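Lin1840 protein (PDB 4ZOC) probably hydrolyses terminal, non-reducing beta-D-glucosyl residues with release of beta-D-glucose, as a beta-glucosidase involved in beta-1,2-glucan metabolism. Local coordinates at residues E8-M13 and L324-V329; L15-A20 and T79-I84; D51-N56 and Y307-K312. The protein carries 2 engineered substitutions. All coordinates share one frame; numbering follows the deposited sequence.

Contact 1 (E8-M13 and L324-V329)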
ATOM      1  N   GLU A   8      24.189 -43.322   6.358  1.00 20.30           N
ATOM      2  CA  GLU A   8      24.268 -44.270   7.463  1.00 18.70           C
ATOM      3  C   GLU A   8      23.911 -43.580   8.803  1.00 19.02           C
ATOM      4  O   GLU A   8      23.199 -44.128   9.650  1.00 21.52           O
ATOM      5  CB  GLU A   8      25.667 -44.884   7.457  1.00 23.50           C
ATOM      6  CG  GLU A   8      25.957 -45.839   8.593  1.00 30.90           C
ATOM      7  CD  GLU A   8      27.386 -46.366   8.508  1.00 32.49           C
ATOM      8  OE1 GLU A   8      27.511 -47.519   8.081  1.00 36.26           O
ATOM      9  OE2 GLU A   8      28.374 -45.630   8.826  1.00 30.35           O
ATOM     10  N   LEU A   9      24.350 -42.337   8.989  1.00 16.64           N
ATOM     11  CA  LEU A   9      23.960 -41.576  10.220  1.00 18.05           C
ATOM     12  C   LEU A   9      22.459 -41.462  10.396  1.00 14.95           C
ATOM     13  O   LEU A   9      21.929 -41.718  11.477  1.00 16.92           O
ATOM     14  CB  LEU A   9      24.600 -40.187  10.233  1.00 19.30           C
ATOM     15  CG  LEU A   9      26.048 -40.104  10.735  1.00 22.57           C
ATOM     16  CD1 LEU A   9      26.573 -38.702  10.456  1.00 21.66           C
ATOM     17  CD2 LEU A   9      26.167 -40.431  12.213  1.00 25.81           C
ATOM     18  N   VAL A  10      21.788 -41.032   9.320  1.00 18.13           N
ATOM     19  CA  VAL A  10      20.358 -40.882   9.368  1.00 18.19           C
ATOM     20  C   VAL A  10      19.760 -42.218   9.799  1.00 18.53           C
ATOM     21  O   VAL A  10      18.880 -42.256  10.668  1.00 15.25           O
ATOM     22  CB  VAL A  10      19.776 -40.494   7.988  1.00 21.04           C
ATOM     23  CG1 VAL A  10      18.289 -40.202   8.124  1.00 22.93           C
ATOM     24  CG2 VAL A  10      20.491 -39.261   7.431  1.00 19.75           C
ATOM     25  N   SER A  11      20.237 -43.296   9.168  1.00 20.09           N
ATOM     26  CA  SER A  11      19.740 -44.662   9.459  1.00 18.61           C
ATOM     27  C   SER A  11      19.908 -45.060  10.875  1.00 19.99           C
ATOM     28  O   SER A  11      19.036 -45.713  11.378  1.00 22.28           O
ATOM     29  CB  SER A  11      20.411 -45.728   8.650  1.00 23.85           C
ATOM     30  OG  SER A  11      20.317 -45.391   7.305  1.00 32.99           O
ATOM     31  N   GLN A  12      21.009 -44.667  11.493  1.00 15.35           N
ATOM     32  CA  GLN A  12      21.334 -45.002  12.897  1.00 19.15           C
ATOM     33  C   GLN A  12      20.697 -44.134  13.964  1.00 15.68           C
ATOM     34  O   GLN A  12      20.656 -44.532  15.146  1.00 15.84           O
ATOM     35  CB  GLN A  12      22.827 -44.940  13.105  1.00 21.96           C
ATOM     36  CG  GLN A  12      23.609 -45.947  12.314  1.00 28.65           C
ATOM     37  CD  GLN A  12      25.096 -45.613  12.515  1.00 39.86           C
ATOM     38  OE1 GLN A  12      25.548 -44.515  12.190  1.00 35.41           O
ATOM     39  NE2 GLN A  12      25.819 -46.505  13.163  1.00 50.08           N
ATOM     40  N   MET A  13      20.248 -42.933  13.601  1.00 16.04           N
ATOM     41  CA  MET A  13      19.644 -42.044  14.581  1.00 14.07           C
ATOM     42  C   MET A  13      18.291 -42.524  15.065  1.00 14.06           C
ATOM     43  O   MET A  13      17.491 -43.030  14.314  1.00 18.20           O
ATOM     44  CB  MET A  13      19.540 -40.599  13.999  1.00 15.41           C
ATOM     45  CG  MET A  13      20.897 -39.931  13.721  1.00 13.69           C
ATOM     46  SD  MET A  13      20.708 -38.475  12.679  1.00 14.81           S
ATOM     47  CE  MET A  13      20.265 -37.257  13.887  1.00 12.41           C
ATOM     48  N   LEU A 324       9.534 -37.368   5.844  1.00 13.46           N
ATOM     49  CA  LEU A 324       9.811 -35.916   5.783  1.00 13.32           C
ATOM     50  C   LEU A 324      10.855 -35.531   6.817  1.00 15.18           C
ATOM     51  O   LEU A 324      11.714 -34.667   6.559  1.00 14.38           O
ATOM     52  CB  LEU A 324       8.545 -35.100   6.039  1.00 14.89           C
ATOM     53  CG  LEU A 324       7.453 -35.275   4.983  1.00 17.27           C
ATOM     54  CD1 LEU A 324       6.244 -34.449   5.370  1.00 17.17           C
ATOM     55  CD2 LEU A 324       7.913 -34.978   3.553  1.00 20.86           C
ATOM     56  N   LEU A 325      10.741 -36.089   8.020  1.00 13.84           N
ATOM     57  CA  LEU A 325      11.799 -35.864   9.016  1.00 14.88           C
ATOM     58  C   LEU A 325      13.169 -36.326   8.555  1.00 16.50           C
ATOM     59  O   LEU A 325      14.152 -35.578   8.709  1.00 12.89           O
ATOM     60  CB  LEU A 325      11.432 -36.472  10.374  1.00 15.71           C
ATOM     61  CG  LEU A 325      12.495 -36.413  11.450  1.00 17.30           C
ATOM     62  CD1 LEU A 325      12.776 -34.958  11.800  1.00 19.37           C
ATOM     63  CD2 LEU A 325      11.976 -37.205  12.681  1.00 18.39           C
ATOM     64  N   ASP A 326      13.247 -37.525   7.959  1.00 15.24           N
ATOM     65  CA  ASP A 326      14.522 -38.004   7.423  1.00 15.03           C
ATOM     66  C   ASP A 326      15.119 -37.082   6.354  1.00 16.31           C
ATOM     67  O   ASP A 326      16.364 -36.951   6.169  1.00 13.61           O
ATOM     68  CB  ASP A 326      14.374 -39.408   6.845  1.00 18.03           C
ATOM     69  CG  ASP A 326      14.069 -40.432   7.894  1.00 17.84           C
ATOM     70  OD1 ASP A 326      14.064 -40.129   9.112  1.00 14.92           O
ATOM     71  OD2 ASP A 326      13.725 -41.556   7.506  1.00 19.83           O
ATOM     72  N   GLU A 327      14.243 -36.479   5.589  1.00 16.89           N
ATOM     73  CA  GLU A 327      14.701 -35.561   4.530  1.00 20.34           C
ATOM     74  C   GLU A 327      15.310 -34.311   5.158  1.00 14.43           C
ATOM     75  O   GLU A 327      16.359 -33.868   4.714  1.00 15.46           O
ATOM     76  CB  GLU A 327      13.562 -35.226   3.520  1.00 21.21           C
ATOM     77  CG  GLU A 327      13.249 -36.429   2.604  1.00 25.23           C
ATOM     78  CD  GLU A 327      11.874 -36.434   1.957  1.00 32.93           C
ATOM     79  OE1 GLU A 327      11.240 -35.360   1.838  1.00 26.18           O
ATOM     80  OE2 GLU A 327      11.453 -37.546   1.526  1.00 33.96           O
ATOM     81  N   ALA A 328      14.668 -33.780   6.176  1.00 13.45           N
ATOM     82  CA  ALA A 328      15.174 -32.609   6.851  1.00 12.57           C
ATOM     83  C   ALA A 328      16.520 -32.930   7.545  1.00 11.73           C
ATOM     84  O   ALA A 328      17.493 -32.181   7.433  1.00 10.10           O
ATOM     85  CB  ALA A 328      14.167 -32.101   7.888  1.00 14.84           C
ATOM     86  N   VAL A 329      16.577 -34.068   8.216  1.00 10.57           N
ATOM     87  CA  VAL A 329      17.819 -34.472   8.862  1.00  9.29           C
ATOM     88  C   VAL A 329      18.972 -34.613   7.826  1.00 10.63           C
ATOM     89  O   VAL A 329      20.090 -34.135   8.057  1.00 12.74           O
ATOM     90  CB  VAL A 329      17.613 -35.746   9.722  1.00  9.53           C
ATOM     91  CG1 VAL A 329      18.944 -36.297  10.196  1.00 10.05           C
ATOM     92  CG2 VAL A 329      16.689 -35.476  10.884  1.00 10.39           C
TER

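Contact 2 (L15-A20 and T79-I84)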
ATOM      1  N   LEU A  15      14.495 -41.758  16.617  1.00 17.55           N
ATOM      2  CA  LEU A  15      13.486 -40.731  16.283  1.00 19.75           C
ATOM      3  C   LEU A  15      13.812 -39.474  17.095  1.00 17.67           C
ATOM      4  O   LEU A  15      13.811 -38.389  16.536  1.00 16.83           O
ATOM      5  CB  LEU A  15      12.045 -41.190  16.572  1.00 20.48           C
ATOM      6  CG  LEU A  15      10.878 -40.229  16.205  1.00 21.22           C
ATOM      7  CD1 LEU A  15      10.934 -39.926  14.729  1.00 19.76           C
ATOM      8  CD2 LEU A  15       9.540 -40.807  16.604  1.00 23.91           C
ATOM      9  N   ASP A  16      14.073 -39.607  18.394  1.00 15.68           N
ATOM     10  CA  ASP A  16      14.269 -38.428  19.213  1.00 17.26           C
ATOM     11  C   ASP A  16      15.530 -37.671  18.789  1.00 15.89           C
ATOM     12  O   ASP A  16      15.564 -36.409  18.839  1.00 16.40           O
ATOM     13  CB  ASP A  16      14.335 -38.773  20.694  1.00 19.13           C
ATOM     14  CG  ASP A  16      12.983 -38.911  21.351  1.00 23.68           C
ATOM     15  OD1 ASP A  16      11.921 -38.701  20.725  1.00 20.95           O
ATOM     16  OD2 ASP A  16      12.989 -39.234  22.571  1.00 27.90           O
ATOM     17  N   GLU A  17      16.556 -38.411  18.349  1.00 13.76           N
ATOM     18  CA  GLU A  17      17.786 -37.739  17.863  1.00 13.39           C
ATOM     19  C   GLU A  17      17.480 -36.943  16.571  1.00 13.54           C
ATOM     20  O   GLU A  17      17.961 -35.824  16.359  1.00 13.87           O
ATOM     21  CB  GLU A  17      18.898 -38.747  17.551  1.00 13.67           C
ATOM     22  CG  GLU A  17      19.654 -39.186  18.796  1.00 13.79           C
ATOM     23  CD  GLU A  17      20.509 -40.398  18.612  1.00 17.54           C
ATOM     24  OE1 GLU A  17      20.315 -41.168  17.631  1.00 18.46           O
ATOM     25  OE2 GLU A  17      21.359 -40.578  19.519  1.00 21.70           O
ATOM     26  N   LYS A  18      16.725 -37.562  15.681  1.00 14.01           N
ATOM     27  CA  LYS A  18      16.361 -36.904  14.408  1.00 13.45           C
ATOM     28  C   LYS A  18      15.539 -35.663  14.679  1.00 12.56           C
ATOM     29  O   LYS A  18      15.823 -34.608  14.075  1.00 14.21           O
ATOM     30  CB  LYS A  18      15.611 -37.838  13.465  1.00 13.46           C
ATOM     31  CG  LYS A  18      16.491 -38.942  12.994  1.00 12.68           C
ATOM     32  CD  LYS A  18      15.903 -39.805  11.902  1.00 10.82           C
ATOM     33  CE  LYS A  18      14.782 -40.679  12.409  1.00 15.34           C
ATOM     34  NZ  LYS A  18      14.412 -41.600  11.314  1.00 13.32           N
ATOM     35  N   ILE A  19      14.588 -35.740  15.594  1.00 12.79           N
ATOM     36  CA  ILE A  19      13.745 -34.591  15.934  1.00 14.20           C
ATOM     37  C   ILE A  19      14.615 -33.408  16.456  1.00 15.17           C
ATOM     38  O   ILE A  19      14.489 -32.271  15.969  1.00 12.94           O
ATOM     39  CB  ILE A  19      12.650 -34.983  16.974  1.00 15.62           C
ATOM     40  CG1 ILE A  19      11.583 -35.993  16.399  1.00 12.72           C
ATOM     41  CG2 ILE A  19      12.011 -33.721  17.611  1.00 18.74           C
ATOM     42  CD1 ILE A  19      10.631 -36.531  17.467  1.00 14.40           C
ATOM     43  N   ALA A  20      15.518 -33.654  17.406  1.00 12.94           N
ATOM     44  CA  ALA A  20      16.331 -32.587  17.959  1.00 10.57           C
ATOM     45  C   ALA A  20      17.315 -31.993  16.978  1.00 10.95           C
ATOM     46  O   ALA A  20      17.707 -30.803  17.130  1.00  9.63           O
ATOM     47  CB  ALA A  20      17.055 -33.095  19.216  1.00 12.42           C
ATOM     48  N   THR A  79      29.482 -35.862  24.544  1.00 20.78           N
ATOM     49  CA  THR A  79      28.239 -36.537  24.902  1.00 19.94           C
ATOM     50  C   THR A  79      27.350 -36.987  23.752  1.00 20.32           C
ATOM     51  O   THR A  79      26.421 -37.816  23.943  1.00 23.16           O
ATOM     52  CB  THR A  79      27.422 -35.702  25.869  1.00 20.45           C
ATOM     53  OG1 THR A  79      27.104 -34.399  25.318  1.00 19.15           O
ATOM     54  CG2 THR A  79      28.207 -35.546  27.203  1.00 26.63           C
ATOM     55  N   ASN A  80      27.617 -36.480  22.550  1.00 16.67           N
ATOM     56  CA  ASN A  80      26.779 -36.835  21.459  1.00 18.51           C
ATOM     57  C   ASN A  80      27.027 -38.291  21.018  1.00 18.55           C
ATOM     58  O   ASN A  80      28.163 -38.658  20.708  1.00 17.00           O
ATOM     59  CB  ASN A  80      27.042 -35.912  20.277  1.00 19.45           C
ATOM     60  CG  ASN A  80      26.048 -36.129  19.171  1.00 17.91           C
ATOM     61  OD1 ASN A  80      26.325 -36.816  18.189  1.00 14.96           O
ATOM     62  ND2 ASN A  80      24.876 -35.539  19.335  1.00 15.53           N
ATOM     63  N   ARG A  81      25.974 -39.085  20.892  1.00 17.68           N
ATOM     64  CA  ARG A  81      26.195 -40.534  20.703  1.00 15.86           C
ATOM     65  C   ARG A  81      26.867 -40.873  19.377  1.00 17.41           C
ATOM     66  O   ARG A  81      27.787 -41.691  19.336  1.00 16.46           O
ATOM     67  CB  ARG A  81      24.904 -41.298  20.810  1.00 14.61           C
ATOM     68  CG  ARG A  81      25.022 -42.817  20.659  1.00 16.13           C
ATOM     69  CD  ARG A  81      23.646 -43.411  20.874  1.00 19.03           C
ATOM     70  NE  ARG A  81      22.709 -43.136  19.772  1.00 19.35           N
ATOM     71  CZ  ARG A  81      22.562 -43.877  18.672  1.00 20.95           C
ATOM     72  NH1 ARG A  81      23.282 -44.982  18.540  1.00 19.31           N
ATOM     73  NH2 ARG A  81      21.660 -43.570  17.714  1.00 20.69           N
ATOM     74  N   LEU A  82      26.409 -40.249  18.279  1.00 15.55           N
ATOM     75  CA  LEU A  82      26.952 -40.569  16.956  1.00 17.29           C
ATOM     76  C   LEU A  82      28.030 -39.641  16.413  1.00 16.03           C
ATOM     77  O   LEU A  82      28.577 -39.935  15.347  1.00 17.32           O
ATOM     78  CB  LEU A  82      25.823 -40.712  15.911  1.00 18.55           C
ATOM     79  CG  LEU A  82      24.781 -41.791  16.199  1.00 19.31           C
ATOM     80  CD1 LEU A  82      23.581 -41.635  15.276  1.00 21.76           C
ATOM     81  CD2 LEU A  82      25.381 -43.191  16.049  1.00 19.25           C
ATOM     82  N   GLY A  83      28.387 -38.579  17.156  1.00 13.21           N
ATOM     83  CA  GLY A  83      29.473 -37.719  16.720  1.00 15.39           C
ATOM     84  C   GLY A  83      29.045 -36.711  15.665  1.00 14.57           C
ATOM     85  O   GLY A  83      29.785 -36.420  14.745  1.00 16.15           O
ATOM     86  N   ILE A  84      27.823 -36.219  15.806  1.00 12.28           N
ATOM     87  CA  ILE A  84      27.257 -35.225  14.844  1.00 13.21           C
ATOM     88  C   ILE A  84      27.499 -33.823  15.409  1.00 12.22           C
ATOM     89  O   ILE A  84      26.814 -33.417  16.397  1.00 12.16           O
ATOM     90  CB  ILE A  84      25.767 -35.454  14.580  1.00 13.91           C
ATOM     91  CG1 ILE A  84      25.501 -36.850  14.028  1.00 17.24           C
ATOM     92  CG2 ILE A  84      25.265 -34.499  13.501  1.00 17.73           C
ATOM     93  CD1 ILE A  84      24.011 -37.173  14.035  1.00 17.72           C
TER
HETATM   94  O   HOH W   1      23.665 -39.022  18.156  1.00 14.53           O

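Contact 3 (D51-N56 and Y307-K312)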
ATOM      1  N   ASP A  51      18.501 -32.272  28.952  1.00 24.27           N
ATOM      2  CA  ASP A  51      19.767 -32.632  28.373  1.00 19.71           C
ATOM      3  C   ASP A  51      19.634 -33.448  27.122  1.00 18.44           C
ATOM      4  O   ASP A  51      20.465 -33.394  26.194  1.00 21.19           O
ATOM      5  CB  ASP A  51      20.601 -33.426  29.386  1.00 21.99           C
ATOM      6  CG  ASP A  51      21.203 -32.555  30.426  1.00 27.04           C
ATOM      7  OD1 ASP A  51      21.327 -31.350  30.192  1.00 25.13           O
ATOM      8  OD2 ASP A  51      21.606 -33.075  31.492  1.00 33.08           O
ATOM      9  N   ALA A  52      18.641 -34.302  27.116  1.00 18.61           N
ATOM     10  CA  ALA A  52      18.422 -35.097  25.952  1.00 19.63           C
ATOM     11  C   ALA A  52      18.138 -34.206  24.710  1.00 16.79           C
ATOM     12  O   ALA A  52      18.476 -34.568  23.580  1.00 18.46           O
ATOM     13  CB  ALA A  52      17.297 -36.102  26.200  1.00 24.49           C
ATOM     14  N   HIS A  53      17.540 -33.056  24.899  1.00 18.84           N
ATOM     15  CA  HIS A  53      17.306 -32.121  23.764  1.00 16.07           C
ATOM     16  C   HIS A  53      18.604 -31.401  23.406  1.00 15.49           C
ATOM     17  O   HIS A  53      18.992 -31.373  22.258  1.00 18.35           O
ATOM     18  CB  HIS A  53      16.237 -31.080  24.109  1.00 17.91           C
ATOM     19  CG  HIS A  53      14.887 -31.680  24.356  1.00 16.38           C
ATOM     20  ND1 HIS A  53      14.087 -31.285  25.398  1.00 21.94           N
ATOM     21  CD2 HIS A  53      14.204 -32.626  23.695  1.00 16.46           C
ATOM     22  CE1 HIS A  53      12.970 -31.990  25.393  1.00 23.27           C
ATOM     23  NE2 HIS A  53      13.015 -32.804  24.353  1.00 27.21           N
ATOM     24  N   THR A  54      19.282 -30.827  24.390  1.00 14.91           N
ATOM     25  CA  THR A  54      20.426 -30.005  24.103  1.00 14.54           C
ATOM     26  C   THR A  54      21.646 -30.787  23.607  1.00 17.71           C
ATOM     27  O   THR A  54      22.377 -30.318  22.738  1.00 16.44           O
ATOM     28  CB  THR A  54      20.732 -29.028  25.252  1.00 13.14           C
ATOM     29  OG1 THR A  54      21.177 -29.729  26.416  1.00 17.97           O
ATOM     30  CG2 THR A  54      19.508 -28.211  25.580  1.00 13.06           C
ATOM     31  N   GLU A  55      21.805 -32.016  24.067  1.00 14.42           N
ATOM     32  CA  GLU A  55      22.900 -32.841  23.646  1.00 13.99           C
ATOM     33  C   GLU A  55      22.667 -33.373  22.259  1.00 12.95           C
ATOM     34  O   GLU A  55      23.572 -33.941  21.673  1.00 14.49           O
ATOM     35  CB  GLU A  55      23.088 -34.001  24.600  1.00 18.14           C
ATOM     36  CG  GLU A  55      23.491 -33.480  26.000  1.00 22.95           C
ATOM     37  CD  GLU A  55      23.620 -34.563  27.018  1.00 24.91           C
ATOM     38  OE1 GLU A  55      24.010 -34.197  28.105  1.00 28.59           O
ATOM     39  OE2 GLU A  55      23.320 -35.752  26.720  1.00 24.17           O
ATOM     40  N   ASN A  56      21.439 -33.207  21.735  1.00 15.01           N
ATOM     41  CA  ASN A  56      21.109 -33.637  20.356  1.00 12.41           C
ATOM     42  C   ASN A  56      20.600 -32.516  19.389  1.00 11.41           C
ATOM     43  O   ASN A  56      20.272 -32.789  18.245  1.00 14.05           O
ATOM     44  CB  ASN A  56      20.094 -34.778  20.401  1.00 11.33           C
ATOM     45  CG  ASN A  56      20.692 -35.977  21.082  1.00 13.87           C
ATOM     46  OD1 ASN A  56      21.605 -36.620  20.553  1.00 13.48           O
ATOM     47  ND2 ASN A  56      20.305 -36.163  22.272  1.00 16.68           N
ATOM     48  N   TYR A 307       8.677 -28.403  17.043  1.00  9.64           N
ATOM     49  CA  TYR A 307       9.240 -29.664  16.591  1.00 11.23           C
ATOM     50  C   TYR A 307       9.619 -30.560  17.731  1.00 12.54           C
ATOM     51  O   TYR A 307       9.174 -31.747  17.807  1.00 14.33           O
ATOM     52  CB  TYR A 307      10.440 -29.489  15.657  1.00 10.88           C
ATOM     53  CG  TYR A 307      10.106 -29.040  14.201  1.00 11.09           C
ATOM     54  CD1 TYR A 307       8.783 -28.969  13.710  1.00  9.49           C
ATOM     55  CD2 TYR A 307      11.133 -28.670  13.339  1.00 10.58           C
ATOM     56  CE1 TYR A 307       8.532 -28.616  12.412  1.00 10.98           C
ATOM     57  CE2 TYR A 307      10.884 -28.332  12.030  1.00 13.51           C
ATOM     58  CZ  TYR A 307       9.560 -28.254  11.572  1.00 10.94           C
ATOM     59  OH  TYR A 307       9.291 -27.966  10.281  1.00 12.04           O
ATOM     60  N   ILE A 308      10.440 -30.006  18.618  1.00 11.83           N
ATOM     61  CA  ILE A 308      11.002 -30.810  19.709  1.00 15.02           C
ATOM     62  C   ILE A 308       9.916 -31.503  20.565  1.00 17.21           C
ATOM     63  O   ILE A 308      10.029 -32.688  20.890  1.00 17.94           O
ATOM     64  CB  ILE A 308      12.067 -29.976  20.445  1.00 19.20           C
ATOM     65  CG1 ILE A 308      13.050 -30.897  21.169  1.00 26.37           C
ATOM     66  CG2 ILE A 308      11.485 -28.974  21.403  1.00 23.46           C
ATOM     67  CD1 ILE A 308      14.193 -31.362  20.302  1.00 30.82           C
ATOM     68  N   HIS A 309       8.843 -30.782  20.883  1.00 17.26           N
ATOM     69  CA  HIS A 309       7.795 -31.317  21.746  1.00 15.73           C
ATOM     70  C   HIS A 309       6.686 -32.087  21.006  1.00 15.36           C
ATOM     71  O   HIS A 309       6.049 -32.963  21.615  1.00 20.07           O
ATOM     72  CB  HIS A 309       7.223 -30.214  22.642  1.00 16.34           C
ATOM     73  CG  HIS A 309       8.200 -29.685  23.644  1.00 17.96           C
ATOM     74  ND1 HIS A 309       9.137 -30.480  24.266  1.00 23.80           N
ATOM     75  CD2 HIS A 309       8.407 -28.428  24.112  1.00 18.53           C
ATOM     76  CE1 HIS A 309       9.899 -29.731  25.054  1.00 23.84           C
ATOM     77  NE2 HIS A 309       9.467 -28.485  24.987  1.00 19.89           N
ATOM     78  N   GLU A 310       6.496 -31.854  19.718  1.00 13.21           N
ATOM     79  CA  GLU A 310       5.326 -32.446  18.977  1.00 15.93           C
ATOM     80  C   GLU A 310       5.580 -33.465  17.844  1.00 12.59           C
ATOM     81  O   GLU A 310       4.652 -34.258  17.474  1.00 15.69           O
ATOM     82  CB  GLU A 310       4.436 -31.336  18.361  1.00 14.23           C
ATOM     83  CG  GLU A 310       4.039 -30.284  19.358  1.00 15.03           C
ATOM     84  CD  GLU A 310       2.985 -30.721  20.338  1.00 18.72           C
ATOM     85  OE1 GLU A 310       2.393 -31.827  20.207  1.00 19.61           O
ATOM     86  OE2 GLU A 310       2.700 -29.914  21.261  1.00 24.99           O
ATOM     87  N   LEU A 311       6.780 -33.475  17.261  1.00 13.01           N
ATOM     88  CA  LEU A 311       7.049 -34.345  16.083  1.00 12.52           C
ATOM     89  C   LEU A 311       6.907 -35.795  16.458  1.00 14.14           C
ATOM     90  O   LEU A 311       6.401 -36.572  15.660  1.00 15.04           O
ATOM     91  CB  LEU A 311       8.422 -34.098  15.485  1.00 13.43           C
ATOM     92  CG  LEU A 311       8.594 -32.826  14.633  1.00 11.71           C
ATOM     93  CD1 LEU A 311       9.950 -32.838  13.987  1.00 13.71           C
ATOM     94  CD2 LEU A 311       7.565 -32.749  13.527  1.00 13.45           C
ATOM     95  N   LYS A 312       7.321 -36.166  17.671  1.00 15.46           N
ATOM     96  CA  LYS A 312       7.239 -37.585  17.988  1.00 16.57           C
ATOM     97  C   LYS A 312       5.780 -38.053  17.984  1.00 13.82           C
ATOM     98  O   LYS A 312       5.466 -38.984  17.289  1.00 20.72           O
ATOM     99  CB  LYS A 312       7.997 -37.950  19.266  1.00 22.02           C
ATOM    100  CG  LYS A 312       8.028 -39.477  19.486  1.00 27.08           C
ATOM    101  CD  LYS A 312       7.328 -39.776  20.770  1.00 32.99           C
ATOM    102  CE  LYS A 312       8.198 -39.347  21.937  1.00 33.99           C
ATOM    103  NZ  LYS A 312       7.796 -40.195  23.074  1.00 41.98           N
TER
HETATM  104  O   HOH W   2      11.892 -34.535  21.653  1.00 24.22           O
HETATM  105  O   HOH W   3       9.683 -33.049  24.586  1.00 26.73           O

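Contact 1 (E8-M13 and L324-V329)
Asp-326 meets Val-10 through its CB methylene, which lies 4.2 Å from Val-10 CG1 where the two side chains cross obliquely. This is also where the backbones come nearest, Asp-326 CA and Val-10 CA being 6.8 Å apart. The carboxylate has a different task: Asp-326 OD1 forms a salt bridge with Lys-18 NZ, so only the aliphatic root of the residue serves the contact with Val-10. One turn further along, Val-329 takes up the rest of the interface. Its CG1, placed anti to the backbone N (chi1 170°), faces helix 3-12 and is shared by two partners. Val-10 CG2 approaches this methyl to 4.3 Å, a loose apolar touch, so that the two branches of Val-10 are divided between Asp-326 and Val-329. Met-13 comes to the same methyl tip to tip, with SD 3.7 Å from Val-329 CG1. A bend at chi3 (83°) turns the end of the methionine so that its CE also stays beside Val-329 CG1, at 4.0 Å. Met-13 is the first residue to leave helical geometry at the end of helix 3-12, and its long side chain reaches across from there to Val-329. No hydrogen bond spans the two segments. Leu-333, a turn beyond Val-329, continues the seam by touching Leu-9 and Val-10. The arrangement is a buried helix-to-helix packing in which helix 3-12, at the start of the chain, rests on helix 322-338, the second helix after the eighth strand (301-302) of the family 3 TIM barrel.

Contact 2 (L15-A20 and T79-I84)
Glu-17 and Arg-81 form a two-pronged salt bridge in which the arginine grips the carboxylate side-on, through NE and NH2. Arg-81 NH2 donates to Glu-17 OE1 at 2.8 Å, with a nearly straight N-H...O angle of 164°. Arg-81 NE reaches Glu-17 OE2 at 2.9 Å. Both oxygens offer their syn lone pairs, and the two flat groups are almost coplanar, their planes only 4° apart, an arrangement that fixes the rotation of each. The arginine chain is bent at chi3 (71°), which turns its NE edge toward the carboxylate. Each partner has a further bond: Arg-81 NH2 also binds Gln-12 O, and Glu-17 OE1 accepts from Thr-14 N, consistent with one half of a capping box at the start of helix 15-21. A water adds a second link, accepting from Leu-82 N at 3.0 Å and donating weakly to Glu-17 OE2. The bridge thus ties helix 15-21, just before the first barrel strand 23-25, to the loop that leads from helix 66-79 into strand 87-90, one of the alpha-to-beta connections of the TIM barrel. Within that loop Asn-80 OD1 accepts from Ile-84 N at 2.9 Å, the donor standing well above the carbonyl plane. Apolar contact is slight. Leu-82 CD2 lies 3.6 Å above one face of the Arg-81 guanidinium, offset toward its rim, while Leu-82 CD1 approaches Glu-17 OE1 to 4.1 Å and also packs on Met-13.

Contact 3 (D51-N56 and Y307-K312)
His-53 overlaps Ile-308, its imidazole lying obliquely against the longer branch of the isoleucine. The tightest approach is 3.3 Å between His-53 CD2 and Ile-308 CG1, and Ile-308 CD1 follows at 3.6 Å from the same ring carbon. With CG1 swung anti to the backbone N (chi1 -157°), the isoleucine directs this branch at the histidine and leaves CG2 for its neighbour in sequence: Ile-308 CG2 sits 3.9 Å above the His-309 ring, over its centre. Ile-308 therefore packs on two imidazoles, one from each segment.

The imidazoles also meet each other. His-53 CE1 comes to 3.8 Å from His-309 CE1, approaching the edge of the His-309 ring, but with planes at 73° and centroids 5.5 Å apart the pair is oblique. Water completes the junction. One molecule lies in the plane of the His-309 ring, 2.6 Å from His-309 ND1, and accepts a weak bond from His-53 NE2. A second donates to Ile-308 O at 2.7 Å and is weakly held by the same His-53 NE2. Outside the two segments, Thr-50 N bonds to His-53 ND1 and Met-47 O to His-309 NE2. The His-309 ring thus has a partner at each nitrogen, whereas the waters hold His-53 NE2 only weakly. Within 51-56, Asn-56 ND2 turns back to Ala-52 O, a straight bond of 2.8 Å.

Helix 15-21 lies alongside this junction, with Ala-20 touching both Asn-56 and Ile-308. Strand 23-25 of the barrel sends Leu-23 to Ile-308 and Leu-25 to Thr-54, so that helix 51-54, leading into strand 59-61, and helix 306-316, following strand 301-302, both touch the strand that lies between those two in the sheet.

Overall arrangement
From the N terminus, helix 3-12 opens contact 1, which closes only at helix 322-338 and so encloses nearly the whole TIM-barrel domain in one long loop. Helix 15-21 comes next and begins contact 2, a much shorter loop ending after helix 66-79. Residues 51-56 lie inside that loop but find their partner on helix 306-316, so contacts 2 and 3 cross, while both nest within contact 1. Asn-80 ND2 to Glu-55 O and Ile-19 on Lys-312 join contacts 2 and 3; Leu-325 on Leu-311 joins contacts 1 and 3. Together they tie the N-terminal helices and the connections around the first barrel strands to the two helices after the eighth.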